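Local coordinates for RagB/SusD family nutrient uptake outer membrane protein (Bacteroides thetaiotaomicron, PDB 7KV2) that probably binds beta-glucan at the surface of the bacterial outer membrane, as a SusD-family surface glycan-binding protein of a gut Bacteroides, at residues L203-D208 with T216-Y221; Y253-D258 with S270-F275; F263-E268 with N395-L400; N335-N340 with K434-V439. All coordinates share one frame; numbering follows the deposited sequence.

In the fold
From the N terminus, contact 1 comes first: residues 203-208, in the loop after helix 183-200, fold back on the start of helix 217-231. Contact 2 then closes the loop between helix 237-249 and strand 273-277, beside the sodium site. Contact 3 starts within that loop and reaches forward to residues 395-400, just before strand 400-404, so contacts 2 and 3 cross along the chain. Contact 4 joins the start of helix 337-342 to the end of helix 425-435 and crosses contact 3 in turn. Contact 2 is the hub: Tyr253 and Ser270 touch contact 1, while Glu272 forms a salt bridge with Arg435 of contact 4.

Contact 1 of 4, residues L203-D208 with T216-Y221; sequences LPMRED and TLAMVY
Pro204 and Leu217 make the hydrogen bond of this contact: Leu217 N, in the first turn of helix 217-231, donates to Pro204 O at 2.8 Å, with an N-H...O angle of 162°. One residue earlier, Thr216 is the N-cap. Its OG1 lies between the backbone N and the carbonyl carbon (chi1 68°) and accepts from Met219 N at 3.0 Å. Two N-H groups of the first turn are thus satisfied, one by the preceding loop and one by the cap. CB of Thr216 rests against Pro204 O at 3.3 Å, and its methyl CG2 meets Glu207 CG.

The apolar contacts spread over the same turn. Leu203 sets CB beside Leu217 CB at 4.3 Å, while its CD1 meets Val220 CG2 at 3.8 Å, the Leu203 and Val220 side chains crossing at about a right angle. Met205 starts out away from the helix, but bends at chi2 and chi3 and returns: SD lies 3.9 Å from Ala218 CB, and the methyl CE reaches Leu217 CD2 at 4.2 Å and comes obliquely to the Tyr221 ring.

Met205 O also accepts from Tyr253 OH, and the Tyr221 hydroxyl bonds to Glu246. Helices 137-162 and 183-200 pack against Leu203 and Val220, while helix 237-249 packs against Ala218 and Tyr221, within a bundle consistent with the tetratricopeptide-like part of SusD proteins.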
loop_
_atom_site.group_PDB
_atom_site.type_symbol
_atom_site.label_atom_id
_atom_site.label_comp_id
_atom_site.label_asym_id
_atom_site.label_seq_id
_atom_site.Cartn_x
_atom_site.Cartn_y
_atom_site.Cartn_z
ATOM N N LEU A 203 1.499 4.238 -23.025
ATOM C CA LEU A 203 0.531 4.110 -21.902
ATOM C C LEU A 203 -0.400 5.312 -21.901
ATOM O O LEU A 203 0.031 6.449 -22.010
ATOM C CB LEU A 203 1.312 4.047 -20.594
ATOM C CG LEU A 203 2.076 2.753 -20.370
ATOM C CD1 LEU A 203 2.909 2.800 -19.103
ATOM C CD2 LEU A 203 1.153 1.543 -20.360
ATOM N N PRO A 204 -1.707 5.125 -21.662
ATOM C CA PRO A 204 -2.582 6.281 -21.499
ATOM C C PRO A 204 -2.327 6.971 -20.149
ATOM O O PRO A 204 -1.843 6.299 -19.211
ATOM C CB PRO A 204 -3.959 5.650 -21.630
ATOM C CG PRO A 204 -3.770 4.240 -21.059
ATOM C CD PRO A 204 -2.374 3.833 -21.474
ATOM N N MET A 205 -2.695 8.247 -20.058
ATOM C CA MET A 205 -2.597 9.034 -18.800
ATOM C C MET A 205 -3.599 8.475 -17.776
ATOM O O MET A 205 -3.228 8.367 -16.584
ATOM C CB MET A 205 -2.840 10.521 -19.063
ATOM C CG MET A 205 -2.656 11.404 -17.850
ATOM S SD MET A 205 -1.052 11.299 -17.059
ATOM C CE MET A 205 -0.124 12.572 -17.904
ATOM N N ARG A 206 -4.794 8.086 -18.227
ATOM C CA ARG A 206 -5.862 7.510 -17.359
ATOM C C ARG A 206 -6.571 6.406 -18.134
ATOM O O ARG A 206 -6.800 6.570 -19.339
ATOM C CB ARG A 206 -6.864 8.581 -16.933
ATOM C CG ARG A 206 -7.811 8.171 -15.821
ATOM C CD ARG A 206 -8.793 9.223 -15.343
ATOM N NE ARG A 206 -9.667 8.499 -14.428
ATOM C CZ ARG A 206 -9.659 8.595 -13.111
ATOM N NH1 ARG A 206 -9.018 9.579 -12.488
ATOM N NH2 ARG A 206 -10.429 7.761 -12.428
ATOM N N GLU A 207 -6.999 5.351 -17.453
ATOM C CA GLU A 207 -7.810 4.299 -18.094
ATOM C C GLU A 207 -9.287 4.675 -18.162
ATOM O O GLU A 207 -9.669 5.723 -17.649
ATOM C CB GLU A 207 -7.559 2.988 -17.372
ATOM C CG GLU A 207 -6.473 2.162 -18.061
ATOM C CD GLU A 207 -6.781 1.730 -19.488
ATOM O OE1 GLU A 207 -7.907 2.034 -19.991
ATOM O OE2 GLU A 207 -5.881 1.123 -20.121
ATOM N N ASP A 208 -10.071 3.820 -18.827
ATOM C CA ASP A 208 -11.544 3.904 -18.893
ATOM C C ASP A 208 -12.148 2.831 -17.981
ATOM O O ASP A 208 -11.400 2.070 -17.351
ATOM C CB ASP A 208 -12.061 3.798 -20.333
ATOM C CG ASP A 208 -11.707 2.491 -21.038
ATOM O OD1 ASP A 208 -11.607 1.476 -20.388
ATOM O OD2 ASP A 208 -11.477 2.538 -22.250
ATOM N N THR A 216 -0.931 2.636 -16.233
ATOM C CA THR A 216 -1.093 3.932 -16.906
ATOM C C THR A 216 0.198 4.735 -16.734
ATOM O O THR A 216 1.003 4.414 -15.824
ATOM C CB THR A 216 -2.269 4.713 -16.327
ATOM O OG1 THR A 216 -1.868 5.066 -14.993
ATOM C CG2 THR A 216 -3.539 3.897 -16.373
ATOM N N LEU A 217 0.362 5.770 -17.572
ATOM C CA LEU A 217 1.488 6.710 -17.446
ATOM C C LEU A 217 1.456 7.321 -16.040
ATOM O O LEU A 217 2.506 7.438 -15.447
ATOM C CB LEU A 217 1.425 7.779 -18.538
ATOM C CG LEU A 217 2.652 8.699 -18.591
ATOM C CD1 LEU A 217 3.924 7.926 -18.861
ATOM C CD2 LEU A 217 2.452 9.783 -19.638
ATOM N N ALA A 218 0.287 7.733 -15.526
ATOM C CA ALA A 218 0.222 8.418 -14.213
ATOM C C ALA A 218 0.698 7.455 -13.127
ATOM O O ALA A 218 1.411 7.917 -12.200
ATOM C CB ALA A 218 -1.158 8.940 -13.930
ATOM N N MET A 219 0.349 6.176 -13.244
ATOM C CA MET A 219 0.789 5.166 -12.249
ATOM C C MET A 219 2.319 5.070 -12.317
ATOM O O MET A 219 3.000 5.078 -11.290
ATOM C CB MET A 219 0.118 3.818 -12.498
ATOM C CG MET A 219 0.633 2.725 -11.602
ATOM S SD MET A 219 2.064 1.894 -12.404
ATOM C CE MET A 219 2.096 0.371 -11.468
ATOM N N VAL A 220 2.868 5.063 -13.527
ATOM C CA VAL A 220 4.341 4.912 -13.691
ATOM C C VAL A 220 5.043 6.147 -13.122
ATOM O O VAL A 220 6.045 5.988 -12.444
ATOM C CB VAL A 220 4.672 4.680 -15.184
ATOM C CG1 VAL A 220 6.133 4.945 -15.519
ATOM C CG2 VAL A 220 4.284 3.282 -15.602
ATOM N N TYR A 221 4.486 7.331 -13.356
ATOM C CA TYR A 221 4.995 8.627 -12.852
ATOM C C TYR A 221 5.044 8.573 -11.326
ATOM O O TYR A 221 6.026 9.003 -10.684
ATOM C CB TYR A 221 4.116 9.756 -13.356
ATOM C CG TYR A 221 4.412 10.216 -14.765
ATOM C CD1 TYR A 221 5.494 9.736 -15.506
ATOM C CD2 TYR A 221 3.620 11.197 -15.333
ATOM C CE1 TYR A 221 5.739 10.200 -16.798
ATOM C CE2 TYR A 221 3.884 11.699 -16.600
ATOM C CZ TYR A 221 4.936 11.186 -17.341
ATOM O OH TYR A 221 5.176 11.737 -18.584
#

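Contact 2 of 4, residues Y253-D258 with S270-F275; sequences YDLMPD and SIESIF. With NA (sodium ion), chain G.
Asp254 and Ile271 pair where a type I beta turn, Ser270 to Ser273, leads into a classic beta bulge at Ile274 and Phe275. Asp254 N donates to Ile271 O at 3.1 Å from above the carbonyl plane. The tight part centres on the buried Glu272, whose CG is anti to the backbone N (chi1 -165°); from there the chain runs on extended and carries OE1 to Met256 N, which it meets at 2.9 Å on the anti side. Its two oxygens also form salt bridges to Arg435 and Arg404. An alanine here would probably leave both arginines without this carboxylate and Met256 N without its acceptor. On the exposed side, Ile271 CG1 touches Asp254 CB at 3.9 Å, a looser apolar fringe. Tyr253 O binds the sodium ion at 2.4 Å, completing its site with Ile248, Ser250, Tyr405 and a water. The Tyr253 and Ile274 side chains cross at about a right angle, and the ring presents its edge to Ser273 O, which lies in the ring plane 3.5 Å from Tyr253 CE1.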
loop_
_atom_site.group_PDB
_atom_site.type_symbol
_atom_site.label_atom_id
_atom_site.label_comp_id
_atom_site.label_asym_id
_atom_site.label_seq_id
_atom_site.Cartn_x
_atom_site.Cartn_y
_atom_site.Cartn_z
ATOM N N TYR A 253 -7.465 14.156 -13.231
ATOM C CA TYR A 253 -6.997 13.867 -11.854
ATOM C C TYR A 253 -7.246 15.106 -11.005
ATOM O O TYR A 253 -6.901 16.250 -11.414
ATOM C CB TYR A 253 -5.521 13.447 -11.872
ATOM C CG TYR A 253 -5.275 12.144 -12.565
ATOM C CD1 TYR A 253 -5.779 10.955 -12.060
ATOM C CD2 TYR A 253 -4.503 12.088 -13.712
ATOM C CE1 TYR A 253 -5.534 9.741 -12.688
ATOM C CE2 TYR A 253 -4.288 10.896 -14.379
ATOM C CZ TYR A 253 -4.800 9.715 -13.860
ATOM O OH TYR A 253 -4.527 8.525 -14.488
ATOM N N ASP A 254 -7.837 14.919 -9.838
ATOM C CA ASP A 254 -8.181 16.053 -8.959
ATOM C C ASP A 254 -8.517 15.465 -7.602
ATOM O O ASP A 254 -8.565 14.198 -7.527
ATOM C CB ASP A 254 -9.374 16.848 -9.507
ATOM C CG ASP A 254 -9.393 18.312 -9.068
ATOM O OD1 ASP A 254 -8.707 18.652 -8.080
ATOM O OD2 ASP A 254 -10.113 19.101 -9.717
ATOM N N LEU A 255 -8.762 16.321 -6.608
ATOM C CA LEU A 255 -9.155 15.872 -5.243
ATOM C C LEU A 255 -10.666 15.679 -5.202
ATOM O O LEU A 255 -11.411 16.538 -5.729
ATOM C CB LEU A 255 -8.728 16.879 -4.170
ATOM C CG LEU A 255 -7.229 17.079 -3.963
ATOM C CD1 LEU A 255 -6.959 18.167 -2.925
ATOM C CD2 LEU A 255 -6.531 15.778 -3.582
ATOM N N MET A 256 -11.119 14.602 -4.549
ATOM C CA MET A 256 -12.546 14.468 -4.200
ATOM C C MET A 256 -12.831 15.572 -3.193
ATOM O O MET A 256 -12.053 15.851 -2.271
ATOM C CB MET A 256 -12.854 13.102 -3.571
ATOM C CG MET A 256 -12.471 11.932 -4.445
ATOM S SD MET A 256 -13.345 10.390 -3.964
ATOM C CE MET A 256 -14.977 10.812 -4.603
ATOM N N PRO A 257 -13.948 16.311 -3.339
ATOM C CA PRO A 257 -14.170 17.413 -2.420
ATOM C C PRO A 257 -14.358 16.966 -0.972
ATOM O O PRO A 257 -14.072 17.756 -0.108
ATOM C CB PRO A 257 -15.467 18.057 -2.946
ATOM C CG PRO A 257 -15.593 17.624 -4.386
ATOM C CD PRO A 257 -14.872 16.287 -4.478
ATOM N N ASP A 258 -14.875 15.756 -0.743
ATOM C CA ASP A 258 -15.173 15.249 0.622
ATOM C C ASP A 258 -14.292 14.027 0.909
ATOM O O ASP A 258 -14.473 13.000 0.233
ATOM C CB ASP A 258 -16.637 14.856 0.802
ATOM C CG ASP A 258 -17.001 14.588 2.245
ATOM O OD1 ASP A 258 -16.078 14.242 3.044
ATOM O OD2 ASP A 258 -18.201 14.775 2.606
ATOM N N SER A 270 -12.092 6.938 -8.586
ATOM C CA SER A 270 -12.673 8.303 -8.635
ATOM C C SER A 270 -11.704 9.229 -9.380
ATOM O O SER A 270 -10.597 8.811 -9.811
ATOM C CB SER A 270 -12.879 8.833 -7.266
ATOM O OG SER A 270 -11.609 9.140 -6.697
ATOM N N ILE A 271 -12.027 10.516 -9.407
ATOM C CA ILE A 271 -11.109 11.490 -10.054
ATOM C C ILE A 271 -9.794 11.567 -9.275
ATOM O O ILE A 271 -8.773 11.977 -9.845
ATOM C CB ILE A 271 -11.784 12.850 -10.195
ATOM C CG1 ILE A 271 -10.999 13.681 -11.219
ATOM C CG2 ILE A 271 -11.970 13.524 -8.849
ATOM C CD1 ILE A 271 -11.860 14.585 -12.012
ATOM N N GLU A 272 -9.794 11.137 -8.013
ATOM C CA GLU A 272 -8.576 11.172 -7.170
ATOM C C GLU A 272 -7.678 9.954 -7.406
ATOM O O GLU A 272 -6.505 10.011 -7.011
ATOM C CB GLU A 272 -8.982 11.189 -5.707
ATOM C CG GLU A 272 -7.831 11.577 -4.828
ATOM C CD GLU A 272 -8.161 12.195 -3.518
ATOM O OE1 GLU A 272 -9.263 12.770 -3.391
ATOM O OE2 GLU A 272 -7.298 12.091 -2.636
ATOM N N SER A 273 -8.214 8.862 -7.939
ATOM C CA SER A 273 -7.490 7.565 -7.995
ATOM C C SER A 273 -6.555 7.566 -9.193
ATOM O O SER A 273 -7.055 7.707 -10.318
ATOM C CB SER A 273 -8.383 6.333 -8.070
ATOM O OG SER A 273 -9.487 6.431 -7.216
ATOM N N ILE A 274 -5.256 7.394 -8.947
ATOM C CA ILE A 274 -4.201 7.122 -9.971
ATOM C C ILE A 274 -3.989 5.607 -10.087
ATOM O O ILE A 274 -3.926 5.070 -11.227
ATOM C CB ILE A 274 -2.915 7.895 -9.637
ATOM C CG1 ILE A 274 -3.185 9.396 -9.762
ATOM C CG2 ILE A 274 -1.748 7.413 -10.494
ATOM C CD1 ILE A 274 -2.172 10.280 -9.111
ATOM N N PHE A 275 -3.944 4.887 -8.967
ATOM C CA PHE A 275 -3.805 3.416 -9.040
ATOM C C PHE A 275 -4.410 2.768 -7.795
ATOM O O PHE A 275 -4.145 3.237 -6.676
ATOM C CB PHE A 275 -2.335 3.062 -9.271
ATOM C CG PHE A 275 -2.120 1.669 -9.794
ATOM C CD1 PHE A 275 -2.622 1.300 -11.037
ATOM C CD2 PHE A 275 -1.461 0.707 -9.026
ATOM C CE1 PHE A 275 -2.436 0.015 -11.523
ATOM C CE2 PHE A 275 -1.275 -0.580 -9.517
ATOM C CZ PHE A 275 -1.781 -0.927 -10.754
HETATM NA NA NA G . -5.276 17.785 -12.203
HETATM O O HOH W 1 -4.012 6.057 -13.585
HETATM O O HOH W 2 -6.751 19.477 -12.137
#

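Contact 3 of 4, residues F263-E268 with N395-L400; sequences FKETGE and NWNNNL. With EDO (1,2-ethanediol), chain F.
Glu268 and Asn399 both set CG anti to the carbonyl carbon, beside the backbone N (chi1 -64° in Glu268), and the Glu268 chain, extended beyond CG, then carries its carboxylate to the Asn399 amide. The two side chains cross at about a right angle, yet their flat ends stack, the planes 15° apart and Glu268 CD 3.4 Å from Asn399 CG. Asn399 N donates to Glu268 OE2 at 3.0 Å, on the anti side and 34° out of the carboxylate plane. The amide is also held by Tyr279 N, which donates to OD1, and by Glu276, which accepts from ND2. A leucine in place of Glu268 would probably leave Asn399 N without its acceptor. Nearby, a water joins Phe263 O to Asn398 ND2. An ethanediol, probably from the crystallisation liquor, donates O2 to Glu268 OE1 at 2.9 Å. Glu268 OE2 also lies 3.0 Å from Asn397 O and 3.2 Å from Asn399 OD1, both acceptors, which would be expected to raise the carboxylate's proton affinity somewhat.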
loop_
_atom_site.group_PDB
_atom_site.type_symbol
_atom_site.label_atom_id
_atom_site.label_comp_id
_atom_site.label_asym_id
_atom_site.label_seq_id
_atom_site.Cartn_x
_atom_site.Cartn_y
_atom_site.Cartn_z
ATOM N N PHE A 263 -12.919 6.250 0.385
ATOM C CA PHE A 263 -12.714 4.828 0.769
ATOM C C PHE A 263 -14.038 4.069 0.733
ATOM O O PHE A 263 -14.056 2.869 0.974
ATOM C CB PHE A 263 -11.988 4.724 2.122
ATOM C CG PHE A 263 -10.566 5.189 1.971
ATOM C CD1 PHE A 263 -9.622 4.349 1.422
ATOM C CD2 PHE A 263 -10.185 6.467 2.318
ATOM C CE1 PHE A 263 -8.325 4.781 1.190
ATOM C CE2 PHE A 263 -8.884 6.882 2.109
ATOM C CZ PHE A 263 -7.948 6.044 1.569
ATOM N N LYS A 264 -15.127 4.770 0.399
ATOM C CA LYS A 264 -16.406 4.131 0.034
ATOM C C LYS A 264 -16.239 3.352 -1.251
ATOM O O LYS A 264 -15.405 3.762 -2.146
ATOM C CB LYS A 264 -17.494 5.197 -0.157
ATOM C CG LYS A 264 -17.846 5.934 1.110
ATOM C CD LYS A 264 -18.901 7.022 0.874
ATOM C CE LYS A 264 -19.334 7.695 2.160
ATOM N NZ LYS A 264 -20.192 8.852 1.838
ATOM N N GLU A 265 -17.107 2.371 -1.446
ATOM C CA GLU A 265 -17.088 1.583 -2.691
ATOM C C GLU A 265 -17.322 2.531 -3.877
ATOM O O GLU A 265 -16.642 2.371 -4.926
ATOM C CB GLU A 265 -18.095 0.440 -2.631
ATOM C CG GLU A 265 -18.002 -0.413 -3.874
ATOM C CD GLU A 265 -19.011 -1.532 -4.053
ATOM O OE1 GLU A 265 -20.072 -1.543 -3.374
ATOM O OE2 GLU A 265 -18.688 -2.396 -4.861
ATOM N N THR A 266 -18.225 3.518 -3.740
ATOM C CA THR A 266 -18.439 4.556 -4.773
ATOM C C THR A 266 -17.201 5.418 -5.034
ATOM O O THR A 266 -17.193 6.084 -6.085
ATOM C CB THR A 266 -19.641 5.439 -4.462
ATOM O OG1 THR A 266 -19.455 6.041 -3.180
ATOM C CG2 THR A 266 -20.914 4.631 -4.576
ATOM N N GLY A 267 -16.185 5.404 -4.166
ATOM C CA GLY A 267 -14.954 6.192 -4.357
ATOM C C GLY A 267 -13.882 5.437 -5.115
ATOM O O GLY A 267 -12.857 6.074 -5.441
ATOM N N GLU A 268 -14.120 4.167 -5.465
ATOM C CA GLU A 268 -13.151 3.382 -6.263
ATOM C C GLU A 268 -12.988 4.041 -7.635
ATOM O O GLU A 268 -14.005 4.357 -8.308
ATOM C CB GLU A 268 -13.552 1.918 -6.390
ATOM C CG GLU A 268 -13.554 1.198 -5.045
ATOM C CD GLU A 268 -13.905 -0.281 -5.166
ATOM O OE1 GLU A 268 -14.493 -0.673 -6.191
ATOM O OE2 GLU A 268 -13.636 -1.055 -4.211
ATOM N N ASN A 395 -13.576 -12.243 1.255
ATOM C CA ASN A 395 -14.158 -11.709 -0.008
ATOM C C ASN A 395 -14.746 -10.322 0.168
ATOM O O ASN A 395 -15.833 -10.098 -0.374
ATOM C CB ASN A 395 -15.176 -12.654 -0.653
ATOM C CG ASN A 395 -14.445 -13.783 -1.328
ATOM O OD1 ASN A 395 -13.682 -13.555 -2.281
ATOM N ND2 ASN A 395 -14.593 -14.977 -0.761
ATOM N N TRP A 396 -14.053 -9.420 0.865
ATOM C CA TRP A 396 -14.485 -7.998 0.917
ATOM C C TRP A 396 -14.174 -7.325 -0.436
ATOM O O TRP A 396 -13.193 -7.667 -1.046
ATOM C CB TRP A 396 -13.780 -7.289 2.067
ATOM C CG TRP A 396 -14.194 -7.846 3.378
ATOM C CD1 TRP A 396 -13.518 -8.769 4.134
ATOM C CD2 TRP A 396 -15.419 -7.560 4.063
ATOM N NE1 TRP A 396 -14.243 -9.037 5.256
ATOM C CE2 TRP A 396 -15.425 -8.345 5.226
ATOM C CE3 TRP A 396 -16.502 -6.693 3.821
ATOM C CZ2 TRP A 396 -16.476 -8.305 6.134
ATOM C CZ3 TRP A 396 -17.534 -6.657 4.727
ATOM C CH2 TRP A 396 -17.525 -7.452 5.863
ATOM N N ASN A 397 -15.019 -6.383 -0.854
ATOM C CA ASN A 397 -14.923 -5.699 -2.160
ATOM C C ASN A 397 -13.976 -4.477 -2.065
ATOM O O ASN A 397 -13.712 -3.880 -3.121
ATOM C CB ASN A 397 -16.323 -5.287 -2.655
ATOM C CG ASN A 397 -16.995 -4.206 -1.836
ATOM O OD1 ASN A 397 -16.352 -3.480 -1.070
ATOM N ND2 ASN A 397 -18.320 -4.079 -1.966
ATOM N N ASN A 398 -13.395 -4.150 -0.910
ATOM C CA ASN A 398 -12.580 -2.903 -0.784
ATOM C C ASN A 398 -11.330 -2.948 -1.662
ATOM O O ASN A 398 -10.333 -3.662 -1.323
ATOM C CB ASN A 398 -12.135 -2.640 0.657
ATOM C CG ASN A 398 -13.270 -2.634 1.643
ATOM O OD1 ASN A 398 -13.930 -3.669 1.837
ATOM N ND2 ASN A 398 -13.499 -1.467 2.240
ATOM N N ASN A 399 -11.269 -2.166 -2.729
ATOM C CA ASN A 399 -9.982 -2.020 -3.441
ATOM C C ASN A 399 -8.893 -1.438 -2.517
ATOM O O ASN A 399 -9.180 -0.639 -1.610
ATOM C CB ASN A 399 -10.121 -1.089 -4.648
ATOM C CG ASN A 399 -10.911 -1.661 -5.801
ATOM O OD1 ASN A 399 -11.461 -2.775 -5.726
ATOM N ND2 ASN A 399 -10.971 -0.872 -6.870
ATOM N N LEU A 400 -7.634 -1.808 -2.735
ATOM C CA LEU A 400 -6.490 -1.218 -1.985
ATOM C C LEU A 400 -6.033 0.007 -2.764
ATOM O O LEU A 400 -5.553 -0.149 -3.903
ATOM C CB LEU A 400 -5.378 -2.258 -1.763
ATOM C CG LEU A 400 -4.232 -1.701 -0.941
ATOM C CD1 LEU A 400 -4.674 -1.378 0.482
ATOM C CD2 LEU A 400 -3.052 -2.677 -0.951
HETATM C C1 EDO F . -16.762 2.878 -7.981
HETATM O O1 EDO F . -16.195 2.952 -9.306
HETATM C C2 EDO F . -17.459 1.571 -7.614
HETATM O O2 EDO F . -16.721 0.361 -7.804
HETATM O O HOH W 3 -12.049 0.894 1.472
HETATM O O HOH W 4 -12.893 -1.666 -9.049
#

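Contact 4 of 4, residues N335-N340 with K434-V439; sequences NDTRRN and KRAGLV
A Schellman motif at the end of helix 425-435 meets the N-cap of helix 337-342, joining Ala436 to Thr337. Thr337 N donates to Ala436 O at 2.7 Å, nearly straight at 173° and in the carbonyl plane. A water links Thr337 OG1 to Arg435 O, tying the hydroxyl to the last helical turn. Gly437, at positive phi (93°), is where the chain leaves the helix; a side chain here would run into Asn335 O and the preceding carbonyl. Asn335 ND2 adds a weak bond to Gly437 O at 3.0 Å.

At the N-cap, Asp336 OD1 accepts from both Arg338 N and Arg338 NE, while Asp336 OD2 forms a salt bridge with Arg338 NH2 at 2.9 Å. Arg338 thus grips the carboxylate side-on, a pairing that probably fixes the rotation of the guanidinium. Ala436 CB lies over one face of that group, offset toward the rim and 3.3 Å from Arg338 NE. Leu438 CD1 packs beside the OD2 to NH2 bond, 3.6 Å from Asp336 OD2 and 3.8 Å from Arg338 NH2.

Glu452 and Glu456 of helix 446-456 form salt bridges to Arg338 NH1, and Glu456 also reaches Arg435. That helix thereby binds arginines from both segments, while Tyr259 packs against Thr337, Arg338 and Arg435 from the loop before strand 273-277.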
loop_
_atom_site.group_PDB
_atom_site.type_symbol
_atom_site.label_atom_id
_atom_site.label_comp_id
_atom_site.label_asym_id
_atom_site.label_seq_id
_atom_site.Cartn_x
_atom_site.Cartn_y
_atom_site.Cartn_z
ATOM N N ASN A 335 -12.095 19.725 13.311
ATOM C CA ASN A 335 -12.738 19.997 11.997
ATOM C C ASN A 335 -11.917 19.374 10.851
ATOM O O ASN A 335 -12.266 19.640 9.687
ATOM C CB ASN A 335 -12.892 21.494 11.772
ATOM C CG ASN A 335 -11.538 22.155 11.809
ATOM O OD1 ASN A 335 -10.738 21.844 12.685
ATOM N ND2 ASN A 335 -11.276 23.026 10.864
ATOM N N ASP A 336 -10.879 18.587 11.152
ATOM C CA ASP A 336 -10.187 17.776 10.128
ATOM C C ASP A 336 -11.099 16.573 9.828
ATOM O O ASP A 336 -11.255 15.661 10.739
ATOM C CB ASP A 336 -8.783 17.389 10.581
ATOM C CG ASP A 336 -7.893 16.881 9.470
ATOM O OD1 ASP A 336 -8.440 16.166 8.545
ATOM O OD2 ASP A 336 -6.670 17.201 9.502
ATOM N N THR A 337 -11.677 16.529 8.629
ATOM C CA THR A 337 -12.610 15.435 8.226
ATOM C C THR A 337 -11.859 14.083 8.221
ATOM O O THR A 337 -12.526 13.016 8.235
ATOM C CB THR A 337 -13.263 15.697 6.863
ATOM O OG1 THR A 337 -12.217 15.784 5.876
ATOM C CG2 THR A 337 -14.141 16.935 6.903
ATOM N N ARG A 338 -10.538 14.126 8.085
ATOM C CA ARG A 338 -9.710 12.888 8.051
ATOM C C ARG A 338 -9.754 12.169 9.401
ATOM O O ARG A 338 -9.459 10.960 9.434
ATOM C CB ARG A 338 -8.284 13.185 7.629
ATOM C CG ARG A 338 -8.221 13.807 6.250
ATOM C CD ARG A 338 -6.818 14.178 5.890
ATOM N NE ARG A 338 -6.372 15.353 6.666
ATOM C CZ ARG A 338 -5.365 16.154 6.323
ATOM N NH1 ARG A 338 -4.651 15.932 5.225
ATOM N NH2 ARG A 338 -5.098 17.210 7.093
ATOM N N ARG A 339 -10.040 12.867 10.494
ATOM C CA ARG A 339 -9.963 12.244 11.824
ATOM C C ARG A 339 -10.998 11.114 11.848
ATOM O O ARG A 339 -10.621 9.973 12.150
ATOM C CB ARG A 339 -10.260 13.219 12.960
ATOM C CG ARG A 339 -10.097 12.582 14.326
ATOM C CD ARG A 339 -10.317 13.585 15.443
ATOM N NE ARG A 339 -11.757 13.827 15.555
ATOM C CZ ARG A 339 -12.297 14.656 16.427
ATOM N NH1 ARG A 339 -11.517 15.304 17.266
ATOM N NH2 ARG A 339 -13.613 14.813 16.482
ATOM N N ASN A 340 -12.270 11.408 11.583
ATOM C CA ASN A 340 -13.306 10.347 11.656
ATOM C C ASN A 340 -13.237 9.402 10.454
ATOM O O ASN A 340 -13.622 8.207 10.635
ATOM C CB ASN A 340 -14.695 10.927 11.925
ATOM C CG ASN A 340 -14.740 11.653 13.251
ATOM O OD1 ASN A 340 -13.756 11.694 13.995
ATOM N ND2 ASN A 340 -15.856 12.305 13.513
ATOM N N LYS A 434 -6.763 22.020 2.959
ATOM C CA LYS A 434 -8.105 22.660 2.972
ATOM C C LYS A 434 -9.170 21.669 2.518
ATOM O O LYS A 434 -10.289 21.806 2.980
ATOM C CB LYS A 434 -8.111 23.960 2.165
ATOM C CG LYS A 434 -7.333 25.066 2.861
ATOM C CD LYS A 434 -7.790 26.451 2.476
ATOM C CE LYS A 434 -7.641 26.668 0.992
ATOM N NZ LYS A 434 -7.536 28.111 0.671
ATOM N N ARG A 435 -8.824 20.661 1.716
ATOM C CA ARG A 435 -9.821 19.640 1.321
ATOM C C ARG A 435 -10.311 18.953 2.604
ATOM O O ARG A 435 -11.494 18.673 2.677
ATOM C CB ARG A 435 -9.253 18.634 0.320
ATOM C CG ARG A 435 -10.280 17.615 -0.152
ATOM C CD ARG A 435 -10.263 16.369 0.732
ATOM N NE ARG A 435 -9.058 15.561 0.549
ATOM C CZ ARG A 435 -8.809 14.680 -0.429
ATOM N NH1 ARG A 435 -9.661 14.494 -1.414
ATOM N NH2 ARG A 435 -7.660 14.015 -0.447
ATOM N N ALA A 436 -9.439 18.782 3.594
ATOM C CA ALA A 436 -9.760 18.121 4.883
ATOM C C ALA A 436 -10.606 18.991 5.827
ATOM O O ALA A 436 -10.937 18.509 6.932
ATOM C CB ALA A 436 -8.481 17.689 5.530
ATOM N N GLY A 437 -10.999 20.198 5.415
ATOM C CA GLY A 437 -11.862 21.084 6.223
ATOM C C GLY A 437 -11.070 22.069 7.077
ATOM O O GLY A 437 -11.715 22.754 7.901
ATOM N N LEU A 438 -9.753 22.166 6.924
ATOM C CA LEU A 438 -8.909 22.994 7.829
ATOM C C LEU A 438 -8.945 24.423 7.274
ATOM O O LEU A 438 -8.842 24.617 6.037
ATOM C CB LEU A 438 -7.474 22.462 7.935
ATOM C CG LEU A 438 -7.348 21.075 8.577
ATOM C CD1 LEU A 438 -5.933 20.599 8.563
ATOM C CD2 LEU A 438 -7.867 21.078 9.994
ATOM N N VAL A 439 -9.151 25.410 8.132
ATOM C CA VAL A 439 -9.303 26.807 7.617
ATOM C C VAL A 439 -7.925 27.474 7.579
ATOM O O VAL A 439 -7.729 28.340 6.715
ATOM C CB VAL A 439 -10.330 27.621 8.417
ATOM C CG1 VAL A 439 -11.685 26.929 8.461
ATOM C CG2 VAL A 439 -9.843 27.954 9.804
HETATM O O HOH W 5 -13.252 16.613 3.406
#